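Local coordinates for protein agmatinase (Burkholderia thailandensis, PDB 4DZ4) that probably hydrolyses agmatine to putrescine and urea, as a manganese-dependent member of the arginase family with two metal ions in each subunit, at residues Tyr21-Glu26 with Gly89-Asp94; Arg42-Val47 with Ala97-Gly102; Ser71-Ala76 with Ile303-Val308. All blocks are in the same frame, centred on the assembly; numbering follows the deposited sequence.

The three contacts join segments that alternate along the chain: 21-26, 42-47 and 71-76 come first, in that order, and their partners 89-94, 97-102 and 303-308 follow in the same order. Interaction 1 ties two surface loops, and its centre lies about 15 Å from that of interaction 2, where a loop packs on strand 98-103 near one end of the parallel sheet; the two touch through Y21 and F93. Interaction 3 is centred about 19 Å from interaction 2, and a salt bridge from R74 to D100 joins these last two. Interactions 1 and 2 thus pack N-terminal loops against the 89-102 region near one edge of the sheet, and interaction 3 packs helices 69-76 and 300-323 of the fold together.

Interaction 1. Residues Tyr21-Glu26 with Gly89-Asp94; sequences YGSSIE and GFDPFD. With EDO (1,2-ethanediol), chain T; EDO (1,2-ethanediol), chain Y.
S23 and D91 form the main side-chain hydrogen bond between these two loops. OG of S23 donates to OD2 of D91 over 2.7 Å and is received by the syn lone pair of OD2, on the side of OD1. CG of D91 stands anti to its backbone N (chi1 177°), which carries the carboxylate toward the serine. OD1 accepts from the backbone N of F93 at 2.8 Å, from above the carboxylate plane. This is an Asx turn, for which a short acidic side chain is well suited.

Among backbone bonds, N of G22 donates to O of F93 over 2.8 Å, standing well above the carbonyl plane. Glycine fits here because a CB would be jammed against the preceding carbonyl oxygen. The same F93 oxygen lies near the plane of the Y21 ring, at its edge, 3.5 Å from CD1 of Y21.

A water accepts from N of S23 and donates to OD2 of D91 and to OD1 of D94.

Around the F93 ring, OG of S23 stands at the edge, near the plane, while CG of P92, from its own loop, lies over the centre of one face. R38 adds a cation-pi contact with F93 and bonds to O of G22.

The contact lies on the surface, away from the metal site, joining the loop between helix 13-16 and strand 39-40 to that between helix 69-76 and strand 98-103. The direct bonds between these loops are polar. Donation by S23, the water and the F93 amide probably favours the anionic form of D91, though nearby D94, sharing the water, may partly offset this.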
ATOM      1  N   TYR B  21       3.956 -32.526  21.280  1.00 18.03           N
ATOM      2  CA  TYR B  21       3.283 -33.185  20.157  1.00 18.00           C
ATOM      3  C   TYR B  21       1.852 -32.728  19.971  1.00 18.39           C
ATOM      4  O   TYR B  21       1.197 -32.333  20.939  1.00 18.69           O
ATOM      5  CB  TYR B  21       3.266 -34.697  20.391  1.00 18.69           C
ATOM      6  CG  TYR B  21       4.652 -35.275  20.341  1.00 18.54           C
ATOM      7  CD1 TYR B  21       5.311 -35.431  19.125  1.00 18.45           C
ATOM      8  CD2 TYR B  21       5.315 -35.657  21.503  1.00 18.58           C
ATOM      9  CE1 TYR B  21       6.596 -35.946  19.066  1.00 18.58           C
ATOM     10  CE2 TYR B  21       6.585 -36.188  21.445  1.00 18.97           C
ATOM     11  CZ  TYR B  21       7.230 -36.316  20.223  1.00 19.18           C
ATOM     12  OH  TYR B  21       8.497 -36.857  20.174  1.00 19.79           O
ATOM     13  N   GLY B  22       1.389 -32.766  18.719  1.00 18.36           N
ATOM     14  CA  GLY B  22      -0.031 -32.607  18.396  1.00 19.07           C
ATOM     15  C   GLY B  22      -0.423 -31.218  17.958  1.00 19.00           C
ATOM     16  O   GLY B  22       0.213 -30.247  18.336  1.00 18.59           O
ATOM     17  N   SER B  23      -1.476 -31.132  17.143  1.00 19.59           N
ATOM     18  CA  SER B  23      -2.062 -29.853  16.750  1.00 19.31           C
ATOM     19  C   SER B  23      -3.343 -29.613  17.525  1.00 19.50           C
ATOM     20  O   SER B  23      -3.906 -30.539  18.125  1.00 19.60           O
ATOM     21  CB  SER B  23      -2.388 -29.853  15.268  1.00 19.81           C
ATOM     22  OG  SER B  23      -1.212 -30.061  14.512  1.00 19.76           O
ATOM     23  N   SER B  24      -3.806 -28.373  17.524  1.00 18.62           N
ATOM     24  CA  SER B  24      -5.094 -28.089  18.137  1.00 19.31           C
ATOM     25  C   SER B  24      -5.835 -27.069  17.312  1.00 18.83           C
ATOM     26  O   SER B  24      -5.215 -26.306  16.585  1.00 19.62           O
ATOM     27  CB  SER B  24      -4.966 -27.667  19.603  1.00 19.82           C
ATOM     28  OG  SER B  24      -4.038 -26.646  19.779  1.00 19.68           O
ATOM     29  N   ILE B  25      -7.156 -27.045  17.447  1.00 18.99           N
ATOM     30  CA  ILE B  25      -8.016 -26.199  16.628  1.00 18.60           C
ATOM     31  C   ILE B  25      -7.704 -24.705  16.823  1.00 17.04           C
ATOM     32  O   ILE B  25      -7.544 -24.246  17.950  1.00 16.16           O
ATOM     33  CB  ILE B  25      -9.494 -26.460  16.992  1.00 20.48           C
ATOM     34  CG1 ILE B  25      -9.872 -27.931  16.740  1.00 22.23           C
ATOM     35  CG2 ILE B  25     -10.414 -25.508  16.238  1.00 21.32           C
ATOM     36  CD1 ILE B  25      -9.727 -28.362  15.293  1.00 23.58           C
ATOM     37  N   GLU B  26      -7.613 -23.957  15.718  1.00 15.96           N
ATOM     38  CA  GLU B  26      -7.517 -22.490  15.783  1.00 15.44           C
ATOM     39  C   GLU B  26      -8.488 -21.838  14.801  1.00 15.21           C
ATOM     40  O   GLU B  26      -8.756 -22.395  13.743  1.00 15.84           O
ATOM     41  CB  GLU B  26      -6.094 -22.017  15.398  1.00 15.34           C
ATOM     42  CG  GLU B  26      -5.000 -22.632  16.257  1.00 15.18           C
ATOM     43  CD  GLU B  26      -4.678 -21.836  17.517  1.00 15.39           C
ATOM     44  OE1 GLU B  26      -5.374 -20.841  17.847  1.00 15.36           O
ATOM     45  OE2 GLU B  26      -3.706 -22.228  18.203  1.00 15.70           O
ATOM     46  N   GLY B  89       0.528 -35.046   3.442  1.00 19.46           N
ATOM     47  CA  GLY B  89      -0.705 -35.721   3.848  1.00 20.49           C
ATOM     48  C   GLY B  89      -0.646 -36.343   5.234  1.00 21.08           C
ATOM     49  O   GLY B  89      -1.436 -37.236   5.547  1.00 22.65           O
ATOM     50  N   PHE B  90       0.304 -35.896   6.047  1.00 20.24           N
ATOM     51  CA  PHE B  90       0.333 -36.268   7.458  1.00 20.82           C
ATOM     52  C   PHE B  90       0.375 -34.994   8.279  1.00 20.14           C
ATOM     53  O   PHE B  90       0.758 -33.942   7.769  1.00 18.91           O
ATOM     54  CB  PHE B  90       1.534 -37.196   7.765  1.00 21.00           C
ATOM     55  CG  PHE B  90       2.865 -36.680   7.267  1.00 20.57           C
ATOM     56  CD1 PHE B  90       3.477 -35.577   7.859  1.00 19.58           C
ATOM     57  CD2 PHE B  90       3.515 -37.311   6.201  1.00 20.96           C
ATOM     58  CE1 PHE B  90       4.693 -35.101   7.391  1.00 19.31           C
ATOM     59  CE2 PHE B  90       4.734 -36.843   5.736  1.00 20.34           C
ATOM     60  CZ  PHE B  90       5.328 -35.745   6.331  1.00 19.83           C
ATOM     61  N   ASP B  91      -0.024 -35.076   9.548  1.00 20.44           N
ATOM     62  CA  ASP B  91       0.223 -33.969  10.463  1.00 20.03           C
ATOM     63  C   ASP B  91       1.610 -34.229  11.035  1.00 19.74           C
ATOM     64  O   ASP B  91       1.794 -35.196  11.777  1.00 20.29           O
ATOM     65  CB  ASP B  91      -0.820 -33.916  11.583  1.00 20.67           C
ATOM     66  CG  ASP B  91      -0.531 -32.802  12.591  1.00 20.83           C
ATOM     67  OD1 ASP B  91       0.585 -32.251  12.590  1.00 20.41           O
ATOM     68  OD2 ASP B  91      -1.449 -32.454  13.348  1.00 22.00           O
ATOM     69  N   PRO B  92       2.599 -33.391  10.685  1.00 18.69           N
ATOM     70  CA  PRO B  92       3.932 -33.769  11.119  1.00 18.88           C
ATOM     71  C   PRO B  92       4.091 -33.737  12.633  1.00 18.95           C
ATOM     72  O   PRO B  92       4.992 -34.390  13.149  1.00 19.57           O
ATOM     73  CB  PRO B  92       4.840 -32.720  10.450  1.00 18.13           C
ATOM     74  CG  PRO B  92       3.956 -31.547  10.201  1.00 17.56           C
ATOM     75  CD  PRO B  92       2.588 -32.110   9.939  1.00 17.88           C
ATOM     76  N   PHE B  93       3.218 -33.007  13.338  1.00 18.85           N
ATOM     77  CA  PHE B  93       3.446 -32.760  14.766  1.00 18.54           C
ATOM     78  C   PHE B  93       2.940 -33.903  15.616  1.00 19.55           C
ATOM     79  O   PHE B  93       3.162 -33.923  16.819  1.00 19.80           O
ATOM     80  CB  PHE B  93       2.878 -31.399  15.186  1.00 17.57           C
ATOM     81  CG  PHE B  93       3.329 -30.296  14.285  1.00 16.72           C
ATOM     82  CD1 PHE B  93       4.693 -30.073  14.091  1.00 16.39           C
ATOM     83  CD2 PHE B  93       2.413 -29.516  13.594  1.00 16.36           C
ATOM     84  CE1 PHE B  93       5.139 -29.077  13.231  1.00 15.99           C
ATOM     85  CE2 PHE B  93       2.856 -28.490  12.750  1.00 16.07           C
ATOM     86  CZ  PHE B  93       4.209 -28.296  12.551  1.00 15.57           C
ATOM     87  N   ASP B  94       2.315 -34.884  14.971  1.00 20.41           N
ATOM     88  CA  ASP B  94       1.921 -36.105  15.683  1.00 21.62           C
ATOM     89  C   ASP B  94       3.124 -36.928  16.095  1.00 21.60           C
ATOM     90  O   ASP B  94       3.062 -37.655  17.092  1.00 22.08           O
ATOM     91  CB  ASP B  94       0.920 -36.918  14.869  1.00 23.23           C
ATOM     92  CG  ASP B  94      -0.470 -36.332  14.931  1.00 24.88           C
ATOM     93  OD1 ASP B  94      -0.769 -35.593  15.906  1.00 26.08           O
ATOM     94  OD2 ASP B  94      -1.263 -36.583  14.001  1.00 25.65           O
TER
HETATM   95  C1  EDO T 405      -3.686 -30.488  10.433  1.00 28.22           C
HETATM   96  O1  EDO T 405      -2.340 -30.980  10.311  1.00 26.47           O
HETATM   97  C2  EDO T 405      -3.948 -29.983  11.838  1.00 30.31           C
HETATM   98  O2  EDO T 405      -3.991 -31.156  12.667  1.00 34.84           O
HETATM   99  C1  EDO Y 410      -4.934 -23.517  12.332  1.00 29.98           C
HETATM  100  O1  EDO Y 410      -4.941 -24.514  13.361  1.00 36.56           O
HETATM  101  C2  EDO Y 410      -6.246 -23.419  11.564  1.00 27.36           C
HETATM  102  O2  EDO Y 410      -6.872 -22.172  11.778  1.00 26.10           O
HETATM  103  O   HOH W   1      -2.334 -33.566  15.785  1.00 24.94           O

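Interaction 2. Residues Arg42-Val47 with Ala97-Gly102; sequences RDLDGV and AVIDYG. With EDO (1,2-ethanediol), chain Z.
The guanidinium of R42 and the ring of Y101 lie nearly parallel, their planes 8° apart. Over the centre of one face of the ring sits CD of R42, a CH-pi contact of 3.5 Å to the ring centroid. NE also lies over this face, and CE2 of Y101 stands 3.3 Å above the guanidinium plane, offset toward the rim of that group. Near the plane of the ring, at its edge, comes CD2 of L44, 4.2 Å from CD1 of Y101. The rings of Y101 and H121 also meet edge-to-face. A bend at chi2 (-83°) turns CD of R42 toward the tyrosine. From there NE donates to O of Y101 over 2.8 Å, nearly along the C=O axis but tilted from the guanidinium plane. Arginine suits the place because its methylenes can cover a ring while its NE-H reaches a carbonyl; NH2 forms a salt bridge with D12 of the second subunit, which makes this residue part of the assembly interface.

Strand 98-103 lies between strands 39-40 and 49-54 in the parallel sheet of the arginase fold, and residues 42-47 belong to the connection between those two neighbours. The connection crosses over one face of the intervening strand and closes in a type II beta turn from L44 to V47, where G46 takes the positive phi that favours glycine.

I99 is the apolar centre. Its CD1 meets CD2 of L44 at 3.6 Å, and its CG2 meets CG2 of V47 at 3.8 Å, the side chains crossing at about a right angle in both pairs. Branched aliphatic groups fill such a buried position well. At the far end the small CB of A97 lies close to O of G46, at 3.3 Å.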
ATOM      1  N   ARG B  42      11.232 -22.425  25.988  1.00 15.80           N
ATOM      2  CA  ARG B  42      12.702 -22.502  25.973  1.00 16.85           C
ATOM      3  C   ARG B  42      13.189 -23.878  26.518  1.00 18.18           C
ATOM      4  O   ARG B  42      14.400 -24.121  26.561  1.00 18.92           O
ATOM      5  CB  ARG B  42      13.316 -21.355  26.792  1.00 17.03           C
ATOM      6  CG  ARG B  42      12.951 -19.923  26.308  1.00 16.83           C
ATOM      7  CD  ARG B  42      13.867 -19.535  25.178  1.00 15.78           C
ATOM      8  NE  ARG B  42      13.633 -18.236  24.539  1.00 14.67           N
ATOM      9  CZ  ARG B  42      14.397 -17.165  24.763  1.00 14.68           C
ATOM     10  NH1 ARG B  42      15.399 -17.224  25.650  1.00 14.55           N
ATOM     11  NH2 ARG B  42      14.177 -16.042  24.096  1.00 14.33           N
ATOM     12  N   ASP B  43      12.250 -24.753  26.886  1.00 18.86           N
ATOM     13  CA  ASP B  43      12.558 -26.115  27.350  1.00 21.49           C
ATOM     14  C   ASP B  43      12.786 -27.047  26.173  1.00 21.49           C
ATOM     15  O   ASP B  43      11.898 -27.259  25.361  1.00 21.53           O
ATOM     16  CB  ASP B  43      11.425 -26.652  28.226  1.00 23.31           C
ATOM     17  CG  ASP B  43      11.281 -25.873  29.518  1.00 25.33           C
ATOM     18  OD1 ASP B  43      12.298 -25.340  30.009  1.00 26.52           O
ATOM     19  OD2 ASP B  43      10.146 -25.784  30.050  1.00 27.17           O
ATOM     20  N   LEU B  44      13.982 -27.601  26.079  1.00 21.44           N
ATOM     21  CA  LEU B  44      14.368 -28.309  24.870  1.00 21.87           C
ATOM     22  C   LEU B  44      14.324 -29.843  24.999  1.00 22.64           C
ATOM     23  O   LEU B  44      14.564 -30.535  24.024  1.00 22.17           O
ATOM     24  CB  LEU B  44      15.765 -27.856  24.437  1.00 22.17           C
ATOM     25  CG  LEU B  44      15.979 -26.350  24.210  1.00 22.08           C
ATOM     26  CD1 LEU B  44      17.420 -26.052  23.836  1.00 23.11           C
ATOM     27  CD2 LEU B  44      15.046 -25.809  23.139  1.00 22.21           C
ATOM     28  N   ASP B  45      14.007 -30.359  26.183  1.00 24.34           N
ATOM     29  CA  ASP B  45      13.938 -31.811  26.376  1.00 25.75           C
ATOM     30  C   ASP B  45      12.877 -32.458  25.496  1.00 24.60           C
ATOM     31  O   ASP B  45      11.715 -32.020  25.467  1.00 25.21           O
ATOM     32  CB  ASP B  45      13.649 -32.160  27.840  1.00 28.06           C
ATOM     33  CG  ASP B  45      14.877 -32.074  28.722  1.00 31.07           C
ATOM     34  OD1 ASP B  45      15.996 -31.832  28.208  1.00 31.74           O
ATOM     35  OD2 ASP B  45      14.718 -32.271  29.951  1.00 32.75           O
ATOM     36  N   GLY B  46      13.282 -33.503  24.785  1.00 24.35           N
ATOM     37  CA  GLY B  46      12.376 -34.265  23.926  1.00 23.09           C
ATOM     38  C   GLY B  46      12.009 -33.537  22.639  1.00 21.84           C
ATOM     39  O   GLY B  46      11.064 -33.945  21.965  1.00 22.01           O
ATOM     40  N   VAL B  47      12.735 -32.467  22.305  1.00 20.36           N
ATOM     41  CA  VAL B  47      12.426 -31.661  21.107  1.00 18.31           C
ATOM     42  C   VAL B  47      13.254 -32.106  19.906  1.00 17.92           C
ATOM     43  O   VAL B  47      14.457 -32.276  20.001  1.00 18.05           O
ATOM     44  CB  VAL B  47      12.624 -30.153  21.367  1.00 17.79           C
ATOM     45  CG1 VAL B  47      12.502 -29.343  20.064  1.00 17.00           C
ATOM     46  CG2 VAL B  47      11.610 -29.660  22.389  1.00 17.62           C
ATOM     47  N   ALA B  97       8.494 -33.473  17.183  1.00 15.03           N
ATOM     48  CA  ALA B  97       8.364 -32.519  18.293  1.00 14.51           C
ATOM     49  C   ALA B  97       9.074 -31.221  17.884  1.00 13.60           C
ATOM     50  O   ALA B  97      10.295 -31.166  17.805  1.00 13.48           O
ATOM     51  CB  ALA B  97       8.975 -33.116  19.559  1.00 15.00           C
ATOM     52  N   VAL B  98       8.266 -30.208  17.596  1.00 13.03           N
ATOM     53  CA  VAL B  98       8.738 -28.910  17.090  1.00 12.44           C
ATOM     54  C   VAL B  98       8.235 -27.825  18.016  1.00 12.34           C
ATOM     55  O   VAL B  98       7.037 -27.799  18.326  1.00 12.82           O
ATOM     56  CB  VAL B  98       8.201 -28.642  15.672  1.00 11.98           C
ATOM     57  CG1 VAL B  98       8.767 -27.324  15.102  1.00 11.24           C
ATOM     58  CG2 VAL B  98       8.539 -29.788  14.737  1.00 12.40           C
ATOM     59  N   ILE B  99       9.129 -26.932  18.451  1.00 12.25           N
ATOM     60  CA  ILE B  99       8.734 -25.803  19.289  1.00 12.10           C
ATOM     61  C   ILE B  99       9.159 -24.493  18.631  1.00 11.67           C
ATOM     62  O   ILE B  99      10.002 -24.485  17.708  1.00 11.51           O
ATOM     63  CB  ILE B  99       9.337 -25.881  20.705  1.00 12.84           C
ATOM     64  CG1 ILE B  99      10.887 -25.722  20.621  1.00 13.09           C
ATOM     65  CG2 ILE B  99       8.879 -27.187  21.358  1.00 13.28           C
ATOM     66  CD1 ILE B  99      11.640 -25.456  21.924  1.00 14.21           C
ATOM     67  N   ASP B 100       8.552 -23.405  19.096  1.00 11.32           N
ATOM     68  CA  ASP B 100       9.023 -22.056  18.747  1.00 11.14           C
ATOM     69  C   ASP B 100       9.687 -21.489  20.022  1.00 11.92           C
ATOM     70  O   ASP B 100       9.043 -21.247  21.044  1.00 11.66           O
ATOM     71  CB  ASP B 100       7.845 -21.202  18.234  1.00 10.56           C
ATOM     72  CG  ASP B 100       8.290 -19.867  17.638  1.00 10.09           C
ATOM     73  OD1 ASP B 100       9.350 -19.368  18.053  1.00 10.01           O
ATOM     74  OD2 ASP B 100       7.557 -19.323  16.780  1.00  9.78           O
ATOM     75  N   TYR B 101      10.992 -21.287  19.919  1.00 12.23           N
ATOM     76  CA  TYR B 101      11.867 -20.832  20.993  1.00 13.41           C
ATOM     77  C   TYR B 101      11.678 -19.331  21.237  1.00 12.99           C
ATOM     78  O   TYR B 101      12.107 -18.798  22.264  1.00 13.77           O
ATOM     79  CB  TYR B 101      13.303 -21.111  20.520  1.00 14.66           C
ATOM     80  CG  TYR B 101      14.472 -20.738  21.454  1.00 16.60           C
ATOM     81  CD1 TYR B 101      15.128 -21.693  22.203  1.00 18.53           C
ATOM     82  CD2 TYR B 101      14.932 -19.417  21.521  1.00 18.12           C
ATOM     83  CE1 TYR B 101      16.214 -21.338  23.027  1.00 19.49           C
ATOM     84  CE2 TYR B 101      15.981 -19.048  22.351  1.00 18.99           C
ATOM     85  CZ  TYR B 101      16.629 -20.004  23.085  1.00 19.33           C
ATOM     86  OH  TYR B 101      17.689 -19.602  23.910  1.00 21.46           O
ATOM     87  N   GLY B 102      11.038 -18.649  20.297  1.00 11.66           N
ATOM     88  CA  GLY B 102      11.102 -17.187  20.271  1.00 11.93           C
ATOM     89  C   GLY B 102      12.342 -16.730  19.499  1.00 11.58           C
ATOM     90  O   GLY B 102      12.752 -17.354  18.511  1.00 10.96           O
TER
HETATM   91  C1  EDO Z 411      10.158 -20.420  30.082  1.00 36.88           C
HETATM   92  O1  EDO Z 411      11.559 -20.399  30.400  1.00 40.24           O
HETATM   93  C2  EDO Z 411      10.013 -20.835  28.627  1.00 32.22           C
HETATM   94  O2  EDO Z 411      10.481 -22.191  28.564  1.00 32.95           O

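Interaction 3. Residues Ser71-Ala76 with Ile303-Val308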
ATOM      1  N   SER B  71       8.789 -12.271  12.678  1.00  8.52           N
ATOM      2  CA  SER B  71       7.380 -12.056  13.026  1.00  8.91           C
ATOM      3  C   SER B  71       6.502 -12.221  11.793  1.00  8.64           C
ATOM      4  O   SER B  71       5.382 -12.713  11.889  1.00  8.88           O
ATOM      5  CB  SER B  71       7.168 -10.672  13.694  1.00  9.52           C
ATOM      6  OG  SER B  71       7.531  -9.614  12.833  1.00 10.66           O
ATOM      7  N   ALA B  72       7.002 -11.769  10.638  1.00  8.25           N
ATOM      8  CA  ALA B  72       6.209 -11.838   9.405  1.00  8.11           C
ATOM      9  C   ALA B  72       5.998 -13.290   8.992  1.00  8.03           C
ATOM     10  O   ALA B  72       4.902 -13.667   8.565  1.00  8.24           O
ATOM     11  CB  ALA B  72       6.879 -11.048   8.280  1.00  7.67           C
ATOM     12  N   VAL B  73       7.045 -14.095   9.093  1.00  8.18           N
ATOM     13  CA  VAL B  73       6.943 -15.504   8.714  1.00  8.48           C
ATOM     14  C   VAL B  73       6.013 -16.263   9.691  1.00  8.70           C
ATOM     15  O   VAL B  73       5.190 -17.066   9.251  1.00  8.81           O
ATOM     16  CB  VAL B  73       8.331 -16.165   8.615  1.00  8.53           C
ATOM     17  CG1 VAL B  73       8.188 -17.668   8.301  1.00  9.08           C
ATOM     18  CG2 VAL B  73       9.132 -15.468   7.507  1.00  9.00           C
ATOM     19  N   ARG B  74       6.124 -15.989  10.994  1.00  8.57           N
ATOM     20  CA  ARG B  74       5.170 -16.547  11.945  1.00  9.41           C
ATOM     21  C   ARG B  74       3.713 -16.227  11.592  1.00  9.49           C
ATOM     22  O   ARG B  74       2.871 -17.130  11.542  1.00 10.68           O
ATOM     23  CB  ARG B  74       5.483 -16.104  13.380  1.00  8.96           C
ATOM     24  CG  ARG B  74       6.754 -16.727  13.910  1.00  8.96           C
ATOM     25  CD  ARG B  74       7.024 -16.185  15.296  1.00  9.22           C
ATOM     26  NE  ARG B  74       8.206 -16.818  15.924  1.00  9.28           N
ATOM     27  CZ  ARG B  74       9.397 -16.250  16.151  1.00  9.56           C
ATOM     28  NH1 ARG B  74       9.653 -14.958  15.871  1.00  9.03           N
ATOM     29  NH2 ARG B  74      10.336 -16.971  16.749  1.00  9.58           N
ATOM     30  N   ALA B  75       3.416 -14.945  11.344  1.00  9.51           N
ATOM     31  CA  ALA B  75       2.058 -14.538  10.987  1.00  9.60           C
ATOM     32  C   ALA B  75       1.590 -15.222   9.700  1.00  9.70           C
ATOM     33  O   ALA B  75       0.415 -15.560   9.574  1.00 10.10           O
ATOM     34  CB  ALA B  75       1.955 -13.015  10.852  1.00  9.12           C
ATOM     35  N   ALA B  76       2.499 -15.411   8.743  1.00  9.46           N
ATOM     36  CA  ALA B  76       2.151 -16.007   7.466  1.00  9.81           C
ATOM     37  C   ALA B  76       1.967 -17.517   7.517  1.00 10.33           C
ATOM     38  O   ALA B  76       1.591 -18.123   6.503  1.00 10.78           O
ATOM     39  CB  ALA B  76       3.229 -15.666   6.440  1.00  9.56           C
ATOM     40  N   ILE B 303       4.428 -15.701   3.169  1.00  8.77           N
ATOM     41  CA  ILE B 303       3.693 -16.940   2.947  1.00  8.97           C
ATOM     42  C   ILE B 303       4.617 -17.942   2.237  1.00  9.00           C
ATOM     43  O   ILE B 303       4.740 -19.097   2.679  1.00  8.78           O
ATOM     44  CB  ILE B 303       2.397 -16.687   2.138  1.00  9.12           C
ATOM     45  CG1 ILE B 303       1.350 -16.007   3.047  1.00  9.57           C
ATOM     46  CG2 ILE B 303       1.864 -18.030   1.609  1.00  9.41           C
ATOM     47  CD1 ILE B 303       0.197 -15.394   2.286  1.00 10.17           C
ATOM     48  N   ALA B 304       5.308 -17.488   1.194  1.00  8.97           N
ATOM     49  CA  ALA B 304       6.219 -18.398   0.506  1.00  9.18           C
ATOM     50  C   ALA B 304       7.322 -18.907   1.464  1.00  9.19           C
ATOM     51  O   ALA B 304       7.653 -20.096   1.450  1.00  9.77           O
ATOM     52  CB  ALA B 304       6.806 -17.755  -0.744  1.00  8.86           C
ATOM     53  N   ALA B 305       7.892 -18.011   2.271  1.00  8.61           N
ATOM     54  CA  ALA B 305       8.931 -18.370   3.258  1.00  8.57           C
ATOM     55  C   ALA B 305       8.402 -19.401   4.257  1.00  8.60           C
ATOM     56  O   ALA B 305       9.110 -20.376   4.587  1.00  8.95           O
ATOM     57  CB  ALA B 305       9.388 -17.122   4.007  1.00  8.08           C
ATOM     58  N   ALA B 306       7.166 -19.180   4.737  1.00  8.86           N
ATOM     59  CA  ALA B 306       6.519 -20.125   5.678  1.00  9.34           C
ATOM     60  C   ALA B 306       6.333 -21.514   5.037  1.00  9.92           C
ATOM     61  O   ALA B 306       6.559 -22.531   5.706  1.00 10.13           O
ATOM     62  CB  ALA B 306       5.196 -19.577   6.204  1.00  9.30           C
ATOM     63  N   HIS B 307       5.996 -21.545   3.741  1.00  9.55           N
ATOM     64  CA  HIS B 307       5.859 -22.838   3.013  1.00 10.45           C
ATOM     65  C   HIS B 307       7.196 -23.553   2.985  1.00 10.30           C
ATOM     66  O   HIS B 307       7.250 -24.764   3.191  1.00 10.45           O
ATOM     67  CB  HIS B 307       5.367 -22.616   1.577  1.00 10.58           C
ATOM     68  CG  HIS B 307       3.862 -22.562   1.431  1.00 11.23           C
ATOM     69  ND1 HIS B 307       3.124 -23.650   1.029  1.00 12.24           N
ATOM     70  CD2 HIS B 307       2.958 -21.523   1.641  1.00 11.47           C
ATOM     71  CE1 HIS B 307       1.815 -23.298   0.965  1.00 12.46           C
ATOM     72  NE2 HIS B 307       1.716 -21.987   1.324  1.00 11.75           N
ATOM     73  N   VAL B 308       8.278 -22.830   2.673  1.00 10.00           N
ATOM     74  CA  VAL B 308       9.636 -23.438   2.644  1.00 10.21           C
ATOM     75  C   VAL B 308       9.944 -24.063   4.008  1.00 10.58           C
ATOM     76  O   VAL B 308      10.349 -25.223   4.092  1.00 11.19           O
ATOM     77  CB  VAL B 308      10.723 -22.438   2.191  1.00  9.72           C
ATOM     78  CG1 VAL B 308      12.144 -23.038   2.353  1.00 10.14           C
ATOM     79  CG2 VAL B 308      10.444 -22.024   0.741  1.00  9.74           C
TER
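V73 presents its two methyl groups to two successive alanines of the partner helix. CG2 rests on CB of A305 at 3.9 Å, while CG1, anti to the backbone N (chi1 176°), lies 4.1 Å from CB of A306. One turn on, A76 directs its CB at the other helix and meets the backbone of I303, 3.5 Å from N. It also touches CG1 of I303 at 3.9 Å. Although CB of that isoleucine points away, CG1 is turned beside the backbone N (chi1 -74°), the same N that A76 CB touches, and this brings it near that methyl. CB of A306 touches both residues, 3.9 Å from O of V73 and from O of A76.

The segments 71-76 and 303-308 cross at -78°, their axes 8.1 Å apart at closest. A76, A305 and A306 put only a methyl group between the backbones, which suits this close approach, and V73 supplies the bulkier filling. No hydrogen bond spans the contact, which is buried van der Waals packing within the arginase fold. Helix 300-323 rests in turn on the central sheet, A305 and V308 touching V288 of strand 282-289. A305 is about 13 Å from a manganese ion, measured from its side chain. On another side of this helix, I303 packs on P261 of the third subunit.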